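Side-chain contacts in uncharacterized protein (Bacteroides ovatus CL02T12C04, PDB 6PTM), which probably hydrolyses carrageenan saccharides from their chain ends, as an exo-acting carrageenase of glycoside hydrolase family 42: residues 252-257 with 294-299; 288-293 with 373-378; 51-56 with 130-135; 44-49 with 123-128. One frame throughout, in Å; residues are numbered along the deposited sequence.

Interaction 1: residues 252-257 with 294-299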
# COMPACT_ATOMS: atom_id res chain seq x y z
N LYS A 252 16.17 -8.49 -7.21
CA LYS A 252 16.96 -9.61 -6.67
C LYS A 252 16.03 -10.75 -6.19
O LYS A 252 16.54 -11.80 -5.77
CB LYS A 252 17.83 -9.15 -5.49
CG LYS A 252 17.05 -8.61 -4.30
CD LYS A 252 17.89 -7.79 -3.33
CE LYS A 252 18.33 -8.58 -2.12
NZ LYS A 252 18.77 -7.64 -1.06
N TYR A 253 14.72 -10.58 -6.25
CA TYR A 253 13.78 -11.49 -5.56
C TYR A 253 13.34 -12.66 -6.45
O TYR A 253 12.86 -13.63 -5.84
CB TYR A 253 12.64 -10.69 -4.94
CG TYR A 253 13.15 -9.86 -3.79
CD1 TYR A 253 13.73 -10.46 -2.69
CD2 TYR A 253 13.12 -8.47 -3.84
CE1 TYR A 253 14.26 -9.72 -1.65
CE2 TYR A 253 13.61 -7.71 -2.80
CZ TYR A 253 14.18 -8.34 -1.70
OH TYR A 253 14.67 -7.61 -0.68
N THR A 254 13.57 -12.64 -7.77
CA THR A 254 13.33 -13.84 -8.64
C THR A 254 14.64 -14.19 -9.37
O THR A 254 14.89 -13.67 -10.48
CB THR A 254 12.15 -13.65 -9.61
OG1 THR A 254 10.99 -13.20 -8.92
CG2 THR A 254 11.81 -14.94 -10.34
N MET A 255 15.48 -15.04 -8.77
CA MET A 255 16.87 -15.23 -9.23
C MET A 255 16.92 -16.45 -10.16
O MET A 255 17.73 -17.38 -9.97
CB MET A 255 17.81 -15.37 -8.03
CG MET A 255 17.99 -14.09 -7.25
SD MET A 255 18.39 -12.71 -8.35
CE MET A 255 19.95 -13.31 -9.00
N TYR A 256 16.03 -16.46 -11.13
CA TYR A 256 15.94 -17.50 -12.18
C TYR A 256 15.02 -16.95 -13.27
O TYR A 256 14.38 -15.92 -13.08
CB TYR A 256 15.48 -18.83 -11.57
CG TYR A 256 14.09 -18.88 -10.99
CD1 TYR A 256 13.85 -18.68 -9.63
CD2 TYR A 256 12.99 -19.10 -11.80
CE1 TYR A 256 12.55 -18.71 -9.11
CE2 TYR A 256 11.69 -19.09 -11.30
CZ TYR A 256 11.47 -18.94 -9.94
OH TYR A 256 10.17 -18.98 -9.46
N ASP A 257 14.95 -17.67 -14.39
CA ASP A 257 14.25 -17.22 -15.61
C ASP A 257 12.79 -17.65 -15.54
O ASP A 257 12.53 -18.84 -15.66
CB ASP A 257 14.93 -17.86 -16.82
CG ASP A 257 14.26 -17.47 -18.13
OD1 ASP A 257 13.39 -16.58 -18.10
OD2 ASP A 257 14.67 -18.01 -19.16
N PRO A 294 8.70 -8.07 -6.55
CA PRO A 294 9.12 -8.46 -7.90
C PRO A 294 9.39 -7.23 -8.78
O PRO A 294 8.75 -6.17 -8.62
CB PRO A 294 7.91 -9.25 -8.41
CG PRO A 294 6.77 -8.57 -7.71
CD PRO A 294 7.29 -8.42 -6.29
N HIS A 295 10.38 -7.39 -9.67
CA HIS A 295 10.69 -6.45 -10.76
C HIS A 295 11.74 -7.09 -11.66
O HIS A 295 12.58 -7.91 -11.14
CB HIS A 295 11.06 -5.04 -10.25
CG HIS A 295 11.89 -5.00 -9.00
ND1 HIS A 295 13.26 -5.05 -9.03
CD2 HIS A 295 11.55 -4.82 -7.69
CE1 HIS A 295 13.73 -4.98 -7.79
NE2 HIS A 295 12.71 -4.80 -6.95
N TRP A 296 11.62 -6.78 -12.94
CA TRP A 296 12.46 -7.29 -14.06
C TRP A 296 13.00 -6.09 -14.82
O TRP A 296 12.78 -6.01 -16.06
CB TRP A 296 11.64 -8.24 -14.93
CG TRP A 296 11.39 -9.57 -14.27
CD1 TRP A 296 12.12 -10.70 -14.46
CD2 TRP A 296 10.39 -9.90 -13.30
NE1 TRP A 296 11.63 -11.72 -13.71
CE2 TRP A 296 10.55 -11.27 -13.00
CE3 TRP A 296 9.33 -9.20 -12.71
CZ2 TRP A 296 9.73 -11.95 -12.10
CZ3 TRP A 296 8.52 -9.86 -11.82
CH2 TRP A 296 8.72 -11.22 -11.52
N ASN A 297 13.60 -5.15 -14.08
CA ASN A 297 14.16 -3.91 -14.67
C ASN A 297 15.14 -4.31 -15.77
O ASN A 297 15.90 -5.27 -15.59
CB ASN A 297 14.86 -3.02 -13.66
CG ASN A 297 13.96 -2.53 -12.55
OD1 ASN A 297 12.74 -2.46 -12.73
ND2 ASN A 297 14.55 -2.10 -11.43
N CYS A 298 15.11 -3.58 -16.88
CA CYS A 298 15.75 -3.98 -18.14
C CYS A 298 16.32 -2.74 -18.86
O CYS A 298 16.42 -2.78 -20.09
CB CYS A 298 14.73 -4.75 -18.98
SG CYS A 298 13.30 -3.76 -19.49
N ILE A 299 16.65 -1.68 -18.14
CA ILE A 299 17.39 -0.51 -18.70
C ILE A 299 18.85 -0.62 -18.24
O ILE A 299 19.16 -0.71 -17.03
CB ILE A 299 16.73 0.83 -18.34
CG1 ILE A 299 15.34 0.90 -18.97
CG2 ILE A 299 17.62 2.00 -18.77
CD1 ILE A 299 14.52 2.09 -18.54
O HOH W 1 11.40 -10.30 -9.43
O HOH W 2 13.06 -14.10 -14.47
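T254 approaches the six-membered part of the W296 indole obliquely, its OG1 lying 3.6 Å from CZ2. No direct hydrogen bond crosses; two waters do the polar work. The first is hydrogen-bonded to T254 OG1 at 3.0 Å and accepts from H295 N at 3.1 Å, and it rests above one face of the indole, offset toward the rim. The second lies in the indole plane at its edge, accepting a hydrogen bond from W296 NE1 (2.9 Å) and donating to Y256 O (2.6 Å), which probably limits rotation of the indole. T254 serves both sides through its torsion (chi1 -51°): OG1 stands beside its own backbone N and reaches the first water, while CG2 turns to a face of the Y256 ring, 4.0 Å above the plane. Y256 OH is held by H231 and by N267 of helix 261-278. The contact joins the loop after helix 236-241 to the one leaving strand 288-292, at the C-terminal end of the barrel strands, consistent with the (beta/alpha)8 fold of GH42; around it W296 packs on V371 and Y256 on W374 of helix 358-385, while Y253 and T254 lie against N292 and C291 of that strand.

Interaction 2: residues 288-293 with 373-378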
# COMPACT_ATOMS: atom_id res chain seq x y z
N TYR A 288 -2.19 -16.29 -0.65
CA TYR A 288 -0.88 -16.77 -1.14
C TYR A 288 -0.15 -15.59 -1.79
O TYR A 288 -0.61 -15.00 -2.81
CB TYR A 288 -1.07 -17.91 -2.13
CG TYR A 288 -1.72 -19.15 -1.57
CD1 TYR A 288 -3.10 -19.20 -1.38
CD2 TYR A 288 -0.99 -20.30 -1.34
CE1 TYR A 288 -3.72 -20.35 -0.89
CE2 TYR A 288 -1.59 -21.46 -0.86
CZ TYR A 288 -2.96 -21.48 -0.64
OH TYR A 288 -3.60 -22.59 -0.20
N MET A 289 0.98 -15.23 -1.19
CA MET A 289 1.79 -14.07 -1.61
C MET A 289 2.81 -14.55 -2.64
O MET A 289 3.70 -15.34 -2.26
CB MET A 289 2.47 -13.50 -0.36
CG MET A 289 2.83 -12.04 -0.47
SD MET A 289 4.26 -11.78 -1.48
CE MET A 289 5.54 -12.75 -0.69
N LEU A 290 2.64 -14.18 -3.91
CA LEU A 290 3.29 -14.93 -5.02
C LEU A 290 4.74 -14.47 -5.21
O LEU A 290 5.50 -15.27 -5.74
CB LEU A 290 2.51 -14.78 -6.33
CG LEU A 290 1.08 -15.31 -6.30
CD1 LEU A 290 0.40 -15.09 -7.64
CD2 LEU A 290 1.03 -16.78 -5.90
N CYS A 291 5.12 -13.26 -4.77
CA CYS A 291 6.52 -12.81 -4.80
C CYS A 291 6.69 -11.55 -3.95
O CYS A 291 5.81 -10.64 -4.02
CB CYS A 291 6.97 -12.52 -6.24
SG CYS A 291 8.76 -12.33 -6.42
N ASN A 292 7.82 -11.48 -3.26
CA ASN A 292 8.39 -10.31 -2.55
C ASN A 292 8.99 -9.29 -3.55
O ASN A 292 10.04 -9.61 -4.12
CB ASN A 292 9.48 -10.83 -1.61
CG ASN A 292 10.04 -9.76 -0.70
OD1 ASN A 292 9.64 -9.61 0.47
ND2 ASN A 292 10.97 -9.02 -1.25
N GLU A 293 8.43 -8.09 -3.65
CA GLU A 293 8.99 -6.92 -4.40
C GLU A 293 9.53 -7.39 -5.74
O GLU A 293 10.71 -7.21 -6.04
CB GLU A 293 10.09 -6.20 -3.62
CG GLU A 293 9.58 -5.56 -2.33
CD GLU A 293 10.51 -4.49 -1.77
OE1 GLU A 293 11.72 -4.54 -2.09
OE2 GLU A 293 10.02 -3.62 -1.03
N GLU A 373 1.62 -12.73 -17.04
CA GLU A 373 1.39 -14.17 -17.40
C GLU A 373 2.06 -15.09 -16.36
O GLU A 373 1.46 -16.11 -15.93
CB GLU A 373 1.85 -14.43 -18.83
CG GLU A 373 1.57 -15.86 -19.31
CD GLU A 373 2.52 -16.93 -18.81
OE1 GLU A 373 3.73 -16.64 -18.68
OE2 GLU A 373 2.04 -18.06 -18.57
N TRP A 374 3.26 -14.73 -15.90
CA TRP A 374 4.00 -15.53 -14.91
C TRP A 374 3.17 -15.64 -13.63
O TRP A 374 3.00 -16.75 -13.10
CB TRP A 374 5.38 -14.89 -14.70
CG TRP A 374 6.06 -15.28 -13.42
CD1 TRP A 374 6.32 -14.49 -12.34
CD2 TRP A 374 6.58 -16.58 -13.12
NE1 TRP A 374 6.99 -15.21 -11.38
CE2 TRP A 374 7.14 -16.50 -11.82
CE3 TRP A 374 6.64 -17.79 -13.82
CZ2 TRP A 374 7.76 -17.58 -11.22
CZ3 TRP A 374 7.27 -18.86 -13.23
CH2 TRP A 374 7.80 -18.76 -11.94
N PHE A 375 2.65 -14.52 -13.15
CA PHE A 375 1.85 -14.48 -11.90
C PHE A 375 0.52 -15.19 -12.13
O PHE A 375 0.05 -15.82 -11.15
CB PHE A 375 1.72 -13.04 -11.38
CG PHE A 375 2.99 -12.57 -10.72
CD1 PHE A 375 3.49 -13.24 -9.63
CD2 PHE A 375 3.70 -11.50 -11.23
CE1 PHE A 375 4.66 -12.82 -9.03
CE2 PHE A 375 4.88 -11.09 -10.63
CZ PHE A 375 5.37 -11.77 -9.56
N SER A 376 -0.05 -15.12 -13.33
CA SER A 376 -1.23 -15.92 -13.71
C SER A 376 -0.91 -17.42 -13.63
O SER A 376 -1.74 -18.16 -13.07
CB SER A 376 -1.79 -15.54 -15.08
OG SER A 376 -2.33 -14.22 -15.02
N PHE A 377 0.23 -17.85 -14.18
CA PHE A 377 0.71 -19.26 -14.09
C PHE A 377 0.78 -19.67 -12.61
O PHE A 377 0.18 -20.68 -12.25
CB PHE A 377 2.05 -19.46 -14.81
CG PHE A 377 2.79 -20.72 -14.43
CD1 PHE A 377 2.39 -21.95 -14.92
CD2 PHE A 377 3.88 -20.66 -13.57
CE1 PHE A 377 3.05 -23.12 -14.53
CE2 PHE A 377 4.53 -21.82 -13.18
CZ PHE A 377 4.11 -23.05 -13.65
N LEU A 378 1.45 -18.91 -11.74
CA LEU A 378 1.61 -19.33 -10.31
C LEU A 378 0.23 -19.48 -9.66
O LEU A 378 -0.01 -20.50 -9.00
CB LEU A 378 2.46 -18.30 -9.55
CG LEU A 378 3.94 -18.30 -9.88
CD1 LEU A 378 4.67 -17.22 -9.08
CD2 LEU A 378 4.60 -19.68 -9.66
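L290 meets the helix at two residues, F375 and L378, which lie one turn apart. Its CB comes obliquely to the phenyl ring, 3.8 Å from F375 CD1, and its CD1 reaches past the ring to the backbone, 3.6 Å from F375 O; the two side chains slide past each other in opposite directions. The other methyl, L290 CD2, lies 4.2 Å from L378 CB. L290 O is 4.0 Å from L378 CD1 and also receives a weak hydrogen bond from H231. The backbone of L290 departs from extended form (psi -23°), and the next residue, C291, points toward the helix as well. C291 CB touches the edge of the phenyl ring, near its plane, 3.6 Å from F375 CE1. With SG swung anti to the backbone N (chi1 -167°), it is the CB methylene that faces the ring. One face of the F375 ring is covered by W374 CD1, 3.8 Å above its centre, and L378 CD1 in turn lies over a face of the W374 indole, so W374 backs F375 and L378 within the helix. I393 of strand 391-394 adds to the packing on F375. N292 OD1 is hydrogen-bonded to K394 of the same strand. Strand and helix segments run roughly antiparallel (144°, axes 9.6 Å apart), as in a beta-alpha unit of a (beta/alpha)8 barrel. This is its fourth strand, and the Asn-Glu pair N292-E293 probably corresponds to the one at the end of strand 4 in GH42 relatives, where the glutamate is the acid/base.

Interaction 3: residues 51-56 with 130-135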
# COMPACT_ATOMS: atom_id res chain seq x y z
N ILE A 51 4.12 1.50 35.48
CA ILE A 51 3.57 0.23 34.94
C ILE A 51 2.68 -0.41 36.01
O ILE A 51 1.53 -0.83 35.68
CB ILE A 51 4.72 -0.70 34.52
CG1 ILE A 51 5.43 -0.14 33.29
CG2 ILE A 51 4.22 -2.11 34.31
CD1 ILE A 51 6.63 -0.97 32.85
N ASN A 52 3.18 -0.53 37.24
CA ASN A 52 2.39 -1.12 38.35
C ASN A 52 1.12 -0.28 38.55
O ASN A 52 0.08 -0.85 38.83
CB ASN A 52 3.19 -1.23 39.65
CG ASN A 52 4.38 -2.17 39.55
OD1 ASN A 52 4.42 -3.08 38.71
ND2 ASN A 52 5.37 -1.98 40.41
N GLU A 53 1.20 1.04 38.41
CA GLU A 53 0.05 1.95 38.64
C GLU A 53 -1.00 1.65 37.57
O GLU A 53 -2.18 1.38 37.93
CB GLU A 53 0.55 3.39 38.65
CG GLU A 53 -0.43 4.39 39.25
CD GLU A 53 -0.07 5.85 39.02
OE1 GLU A 53 1.11 6.15 38.93
OE2 GLU A 53 -0.99 6.68 38.91
N LEU A 54 -0.60 1.64 36.29
CA LEU A 54 -1.54 1.32 35.18
C LEU A 54 -2.14 -0.07 35.37
O LEU A 54 -3.35 -0.19 35.15
CB LEU A 54 -0.87 1.41 33.81
CG LEU A 54 -1.84 1.16 32.66
CD1 LEU A 54 -3.03 2.12 32.73
CD2 LEU A 54 -1.14 1.27 31.31
N ARG A 55 -1.35 -1.06 35.80
CA ARG A 55 -1.84 -2.46 35.99
C ARG A 55 -2.96 -2.49 37.04
O ARG A 55 -3.96 -3.20 36.81
CB ARG A 55 -0.73 -3.42 36.43
CG ARG A 55 -1.20 -4.86 36.55
CD ARG A 55 -0.11 -5.79 37.07
NE ARG A 55 0.88 -5.95 36.00
CZ ARG A 55 2.08 -5.40 35.96
NH1 ARG A 55 2.53 -4.68 36.98
NH2 ARG A 55 2.87 -5.61 34.91
N LYS A 56 -2.84 -1.75 38.14
CA LYS A 56 -3.93 -1.72 39.15
C LYS A 56 -5.13 -0.93 38.60
O LYS A 56 -6.26 -1.32 38.87
CB LYS A 56 -3.45 -1.09 40.46
CG LYS A 56 -2.12 -1.63 40.96
CD LYS A 56 -2.09 -1.90 42.43
CE LYS A 56 -2.41 -0.66 43.24
NZ LYS A 56 -1.17 0.04 43.64
N SER A 130 -0.02 8.78 29.74
CA SER A 130 -1.16 8.94 28.81
C SER A 130 -2.26 7.92 29.12
O SER A 130 -3.47 8.29 29.11
CB SER A 130 -0.71 8.86 27.35
OG SER A 130 0.19 9.93 27.05
N SER A 131 -1.90 6.65 29.30
CA SER A 131 -2.84 5.55 29.57
C SER A 131 -3.57 5.82 30.88
O SER A 131 -4.80 5.78 30.86
CB SER A 131 -2.16 4.21 29.59
OG SER A 131 -1.49 3.98 28.35
N ILE A 132 -2.83 6.14 31.96
CA ILE A 132 -3.44 6.42 33.29
C ILE A 132 -4.41 7.61 33.17
O ILE A 132 -5.55 7.47 33.60
CB ILE A 132 -2.36 6.61 34.37
CG1 ILE A 132 -1.58 5.32 34.61
CG2 ILE A 132 -2.99 7.16 35.64
CD1 ILE A 132 -0.27 5.51 35.33
N SER A 133 -3.99 8.72 32.55
CA SER A 133 -4.86 9.91 32.36
C SER A 133 -6.12 9.55 31.59
O SER A 133 -7.22 9.99 31.99
CB SER A 133 -4.14 10.98 31.66
OG SER A 133 -3.11 11.39 32.50
N GLU A 134 -5.96 8.83 30.49
CA GLU A 134 -7.12 8.51 29.65
C GLU A 134 -8.08 7.63 30.46
O GLU A 134 -9.28 7.96 30.52
CB GLU A 134 -6.75 7.80 28.35
CG GLU A 134 -7.99 7.52 27.51
CD GLU A 134 -7.75 7.02 26.09
OE1 GLU A 134 -6.59 6.90 25.73
OE2 GLU A 134 -8.75 6.68 25.39
N LEU A 135 -7.61 6.53 31.02
CA LEU A 135 -8.51 5.58 31.72
C LEU A 135 -9.20 6.26 32.93
O LEU A 135 -10.40 5.97 33.14
CB LEU A 135 -7.71 4.34 32.13
CG LEU A 135 -8.53 3.15 32.61
CD1 LEU A 135 -9.65 2.79 31.64
CD2 LEU A 135 -7.61 1.95 32.86
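S131 OG is hydrogen-bonded back along its own helix to M127 O, which settles the hydroxyl and leaves the methylene to pack: S131 CB lies 3.6 Å from L54 CD2, with OG 4.0 Å from the same methyl. L54 has CG anti to its backbone N (chi1 -177°), which carries both methyls toward the facing helix, and its CD1 reaches I132 CG1 at 4.0 Å as the two branched chains pass at a slant. I132 sends CD1 the other way, against the extended chain of E53, which it crosses at about a right angle; the nearest approach is to the carboxylate carbon, E53 CD to I132 CD1, 3.7 Å. An alanine here would strip off CG1, CG2 and CD1, and would probably open a gap beside L54 and let the E53 chain swing. The two segments run nearly parallel (27°), their axes 9.8 Å apart, packed side by side in the N-terminal helical bundle, whose helix 69-90 brings A74 against S131. L57 of helix 44-63 also packs on I132. With no hydrogen bond crossing, cohesion rests on apolar packing of L54 and I132, and the exposed E53 lays its carboxylate end as well as its chain against the I132 methyls.

Interaction 4: residues 44-49 with 123-128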
# COMPACT_ATOMS: atom_id res chain seq x y z
N GLU A 44 14.45 3.38 35.26
CA GLU A 44 14.02 1.98 35.44
C GLU A 44 13.00 1.89 36.59
O GLU A 44 11.86 1.41 36.36
CB GLU A 44 15.24 1.12 35.71
CG GLU A 44 14.97 -0.34 35.49
CD GLU A 44 16.15 -1.26 35.72
OE1 GLU A 44 17.29 -0.76 35.83
OE2 GLU A 44 15.91 -2.48 35.76
N GLU A 45 13.37 2.37 37.77
CA GLU A 45 12.48 2.36 38.95
C GLU A 45 11.20 3.17 38.64
O GLU A 45 10.08 2.69 38.91
CB GLU A 45 13.24 2.94 40.15
CG GLU A 45 12.91 2.25 41.46
CD GLU A 45 12.99 3.17 42.66
OE1 GLU A 45 13.74 4.17 42.58
OE2 GLU A 45 12.27 2.93 43.63
N GLU A 46 11.36 4.35 38.05
CA GLU A 46 10.21 5.26 37.75
C GLU A 46 9.27 4.55 36.77
O GLU A 46 8.05 4.60 36.99
CB GLU A 46 10.70 6.61 37.20
CG GLU A 46 9.54 7.56 36.92
CD GLU A 46 9.89 8.91 36.31
OE1 GLU A 46 11.11 9.18 36.13
OE2 GLU A 46 8.92 9.66 36.02
N ALA A 47 9.81 3.95 35.70
CA ALA A 47 9.00 3.23 34.69
C ALA A 47 8.26 2.07 35.35
O ALA A 47 7.05 1.98 35.07
CB ALA A 47 9.84 2.77 33.53
N SER A 48 8.93 1.22 36.15
CA SER A 48 8.29 0.06 36.84
C SER A 48 7.14 0.56 37.71
O SER A 48 6.14 -0.11 37.73
CB SER A 48 9.22 -0.74 37.71
OG SER A 48 10.38 -1.03 36.99
N GLY A 49 7.33 1.67 38.43
CA GLY A 49 6.28 2.34 39.22
C GLY A 49 5.03 2.67 38.41
O GLY A 49 3.94 2.27 38.82
N GLU A 123 10.01 6.71 27.17
CA GLU A 123 8.86 6.48 26.27
C GLU A 123 7.81 5.67 27.03
O GLU A 123 6.65 6.00 26.91
CB GLU A 123 9.31 5.79 24.99
CG GLU A 123 10.13 6.71 24.12
CD GLU A 123 9.32 7.84 23.53
OE1 GLU A 123 8.42 7.55 22.70
OE2 GLU A 123 9.60 9.01 23.89
N ILE A 124 8.21 4.66 27.80
CA ILE A 124 7.25 3.85 28.60
C ILE A 124 6.55 4.76 29.63
O ILE A 124 5.34 4.62 29.79
CB ILE A 124 7.97 2.66 29.24
CG1 ILE A 124 8.43 1.66 28.17
CG2 ILE A 124 7.10 2.03 30.32
CD1 ILE A 124 9.41 0.61 28.67
N ILE A 125 7.27 5.69 30.27
CA ILE A 125 6.73 6.61 31.32
C ILE A 125 5.68 7.52 30.68
O ILE A 125 4.56 7.65 31.25
CB ILE A 125 7.86 7.38 32.02
CG1 ILE A 125 8.74 6.45 32.88
CG2 ILE A 125 7.31 8.55 32.85
CD1 ILE A 125 10.12 7.04 33.20
N GLU A 126 5.99 8.09 29.50
CA GLU A 126 5.03 8.95 28.76
C GLU A 126 3.78 8.13 28.45
O GLU A 126 2.64 8.62 28.66
CB GLU A 126 5.61 9.47 27.45
CG GLU A 126 6.92 10.23 27.59
CD GLU A 126 6.80 11.61 28.20
OE1 GLU A 126 5.66 12.11 28.31
OE2 GLU A 126 7.85 12.19 28.55
N MET A 127 3.98 6.90 27.97
CA MET A 127 2.88 6.01 27.53
C MET A 127 2.02 5.61 28.74
O MET A 127 0.77 5.58 28.61
CB MET A 127 3.48 4.78 26.85
CG MET A 127 2.45 3.78 26.42
SD MET A 127 3.10 2.59 25.19
CE MET A 127 4.31 1.73 26.20
N MET A 128 2.63 5.30 29.87
CA MET A 128 1.87 5.00 31.11
C MET A 128 1.14 6.27 31.58
O MET A 128 -0.03 6.14 31.91
CB MET A 128 2.78 4.46 32.21
CG MET A 128 3.48 3.13 31.85
SD MET A 128 2.40 1.75 31.52
CE MET A 128 2.22 1.87 29.74
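E46, extended beyond CG and with CG anti to the backbone N (chi1 -178°), carries its carboxylate across to I125, whose own chi1 of -68° sets CG2 anti to the backbone N and swings CG1 and CD1 toward the other helix. The two side chains meet at about a right angle: I125 CD1 lies 3.6 Å from E46 CD, and I125 CG2 is 3.7 Å from E46 OE2. I125 CG1 fits against the small A47, 3.7 Å from its CA and 3.9 Å from its CB. With only a methyl at A47, the backbones come close, CA of A47 to CA of I125 being 5.3 Å. The segments are near-parallel neighbours (26°) in an alpha-helical bundle, whose helix 69-90 brings M82 against both A47 and I124. A serine in place of I125 would probably leave A47 facing a gap and deprive the E46 chain of the methyls that support it. A47 CB also approaches I124 CG2, at 4.3 Å. One turn on from E44, S48 turns its hydroxyl back to E44 O at 2.9 Å from above the carbonyl plane, so that this oxygen accepts from both S48 N and S48 OG, while E44 OE2 forms a salt bridge with K86.

From the N terminus, helix 44-63 opens interaction 4 and then interaction 3; helix 109-139 closes them in the same order, so the two loops cross, and each spans helices 69-90 and 92-100. Both partners advance seven residues between the contacts, whose centres lie about 10 Å apart, and M128 SD of interaction 4 touches L54 CD2 of interaction 3. Further along the chain, interactions 1 and 2 also cross: segment 252-257 opens first, 288-293 follows, and 294-299 closes interaction 1 before 373-378 closes interaction 2. Y253 CD2 against E293 O helps join these two within the barrel. The N-terminal bundle lies apart, its contact centres about 46 to 51 Å from theirs.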